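Local coordinates for hypothetical glycoside hydrolase (Parabacteroides distasonis, PDB 3TAW), which is of unknown function but has the all-beta architecture of a five-bladed beta-propeller, as expected for its glycoside hydrolase-like family, at residues Y262-N266 with A278-A283. Residues are numbered along the deposited sequence; the frame is centred on the assembly and turned at random.
Sequences YNGKN and ANSYCA
Gly264 and Cys282 face each other as an antiparallel hydrogen-bonded pair, joined by Gly264 N to Cys282 O at 2.9 Å and Cys282 N to Gly264 O at 3.0 Å, and flanked by the non-hydrogen-bonded pairs Asn263 with Ala283 and Lys265 with Tyr281. There the regular register ends: Asn266 N donates to Ser280 O (2.9 Å), while Asn266 O takes the more bent bond from Asn279 N, 138° at the hydrogen. Two residues thus lie opposite one, and with Asn279 at phi 68° this is consistent with a G1-type beta bulge leading into strand 281-288. How a non-hydrogen-bonded pair brings side chains together on one face is well illustrated by Lys265 and Tyr281. CB of Lys265 lies almost on the normal of the Tyr281 ring, 4.1 Å from its centroid, a CH-pi contact. With CG anti to the backbone N (chi1 -179°) and the rest of the chain extended, the lysine carries on past the CE1 side of the ring, CD coming within 3.8 Å of Tyr281 CE1. The lysine lies side by side with Asn279, CE 3.6 Å from Asn279 OD1. One water, in the plane of the ring, bridges the two polar ends, accepting from Lys265 NZ and donating to Tyr281 OH; NZ also bonds Gln243. Asn263, on the same face, meets the ring edge through CB. Within the five-bladed beta-propeller, strand 257-265 lies between 244-254 and 281-288 in the four-stranded antiparallel meander of a blade, completed by 296-299; Tyr317 meets Tyr281 edge-to-face, while strand 322-330 touches Asn263 and Ala283.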
loop_
_atom_site.group_PDB
_atom_site.type_symbol
_atom_site.label_atom_id
_atom_site.label_comp_id
_atom_site.label_asym_id
_atom_site.label_seq_id
_atom_site.Cartn_x
_atom_site.Cartn_y
_atom_site.Cartn_z
ATOM N N TYR A 262 -8.638 2.240 -2.093
ATOM C CA TYR A 262 -7.702 3.306 -2.465
ATOM C C TYR A 262 -7.878 4.500 -1.543
ATOM O O TYR A 262 -8.827 4.562 -0.749
ATOM C CB TYR A 262 -7.868 3.651 -3.951
ATOM C CG TYR A 262 -9.116 4.429 -4.296
ATOM C CD1 TYR A 262 -10.320 3.774 -4.582
ATOM C CD2 TYR A 262 -9.108 5.824 -4.352
ATOM C CE1 TYR A 262 -11.444 4.472 -4.895
ATOM C CE2 TYR A 262 -10.248 6.536 -4.677
ATOM C CZ TYR A 262 -11.419 5.854 -4.950
ATOM O OH TYR A 262 -12.557 6.533 -5.271
ATOM N N ASN A 263 -6.940 5.425 -1.650
ATOM C CA ASN A 263 -6.822 6.589 -0.804
ATOM C C ASN A 263 -7.060 7.865 -1.599
ATOM O O ASN A 263 -6.370 8.124 -2.586
ATOM C CB ASN A 263 -5.429 6.578 -0.207
ATOM C CG ASN A 263 -5.197 5.334 0.644
ATOM O OD1 ASN A 263 -5.810 5.204 1.706
ATOM N ND2 ASN A 263 -4.354 4.398 0.168
ATOM N N GLY A 264 -8.060 8.617 -1.184
ATOM C CA GLY A 264 -8.434 9.868 -1.845
ATOM C C GLY A 264 -7.937 11.052 -1.077
ATOM O O GLY A 264 -8.172 11.133 0.124
ATOM N N LYS A 265 -7.275 11.988 -1.750
ATOM C CA LYS A 265 -6.904 13.238 -1.108
ATOM C C LYS A 265 -7.931 14.310 -1.500
ATOM O O LYS A 265 -8.210 14.493 -2.685
ATOM C CB LYS A 265 -5.517 13.689 -1.526
ATOM C CG LYS A 265 -5.097 15.007 -0.844
ATOM C CD LYS A 265 -3.652 15.402 -1.163
ATOM C CE LYS A 265 -3.325 16.794 -0.649
ATOM N NZ LYS A 265 -1.885 17.181 -0.970
ATOM N N ASN A 266 -8.449 15.025 -0.503
ATOM C CA ASN A 266 -9.494 16.038 -0.704
ATOM C C ASN A 266 -8.935 17.397 -1.118
ATOM O O ASN A 266 -8.119 18.000 -0.435
ATOM C CB ASN A 266 -10.334 16.154 0.574
ATOM C CG ASN A 266 -11.693 16.807 0.363
ATOM O OD1 ASN A 266 -12.273 16.757 -0.723
ATOM N ND2 ASN A 266 -12.227 17.397 1.433
ATOM N N ALA A 278 -10.039 19.639 4.382
ATOM C CA ALA A 278 -9.162 19.993 3.281
ATOM C C ALA A 278 -7.850 19.233 3.368
ATOM O O ALA A 278 -7.290 19.129 4.449
ATOM C CB ALA A 278 -8.892 21.513 3.314
ATOM N N ASN A 279 -7.393 18.709 2.231
ATOM C CA ASN A 279 -6.119 17.999 2.079
ATOM C C ASN A 279 -6.027 16.651 2.797
ATOM O O ASN A 279 -4.993 16.004 2.762
ATOM C CB ASN A 279 -4.941 18.903 2.469
ATOM C CG ASN A 279 -4.767 20.073 1.526
ATOM O OD1 ASN A 279 -4.794 19.901 0.299
ATOM N ND2 ASN A 279 -4.561 21.290 2.092
ATOM N N SER A 280 -7.109 16.213 3.436
ATOM C CA SER A 280 -7.048 14.939 4.167
ATOM C C SER A 280 -7.143 13.774 3.202
ATOM O O SER A 280 -7.728 13.904 2.122
ATOM C CB SER A 280 -8.137 14.857 5.240
ATOM O OG SER A 280 -9.446 14.737 4.691
ATOM N N TYR A 281 -6.573 12.637 3.605
ATOM C CA TYR A 281 -6.728 11.385 2.861
ATOM C C TYR A 281 -7.764 10.504 3.557
ATOM O O TYR A 281 -7.561 10.071 4.714
ATOM C CB TYR A 281 -5.406 10.630 2.780
ATOM C CG TYR A 281 -4.303 11.179 1.894
ATOM C CD1 TYR A 281 -3.669 12.380 2.182
ATOM C CD2 TYR A 281 -3.813 10.430 0.830
ATOM C CE1 TYR A 281 -2.613 12.856 1.398
ATOM C CE2 TYR A 281 -2.771 10.887 0.046
ATOM C CZ TYR A 281 -2.154 12.083 0.341
ATOM O OH TYR A 281 -1.108 12.515 -0.424
ATOM N N CYS A 282 -8.863 10.230 2.853
ATOM C CA CYS A 282 -9.924 9.346 3.319
ATOM C C CYS A 282 -10.008 8.208 2.321
ATOM O O CYS A 282 -9.773 8.417 1.147
ATOM C CB CYS A 282 -11.254 10.079 3.362
ATOM S SG CYS A 282 -11.251 11.573 4.396
ATOM N N ALA A 283 -10.369 7.018 2.787
ATOM C CA ALA A 283 -10.272 5.845 1.948
ATOM C C ALA A 283 -11.570 5.541 1.206
ATOM O O ALA A 283 -12.633 5.570 1.790
ATOM C CB ALA A 283 -9.825 4.624 2.814
HETATM O O HOH W 1 -0.166 15.061 -0.374
#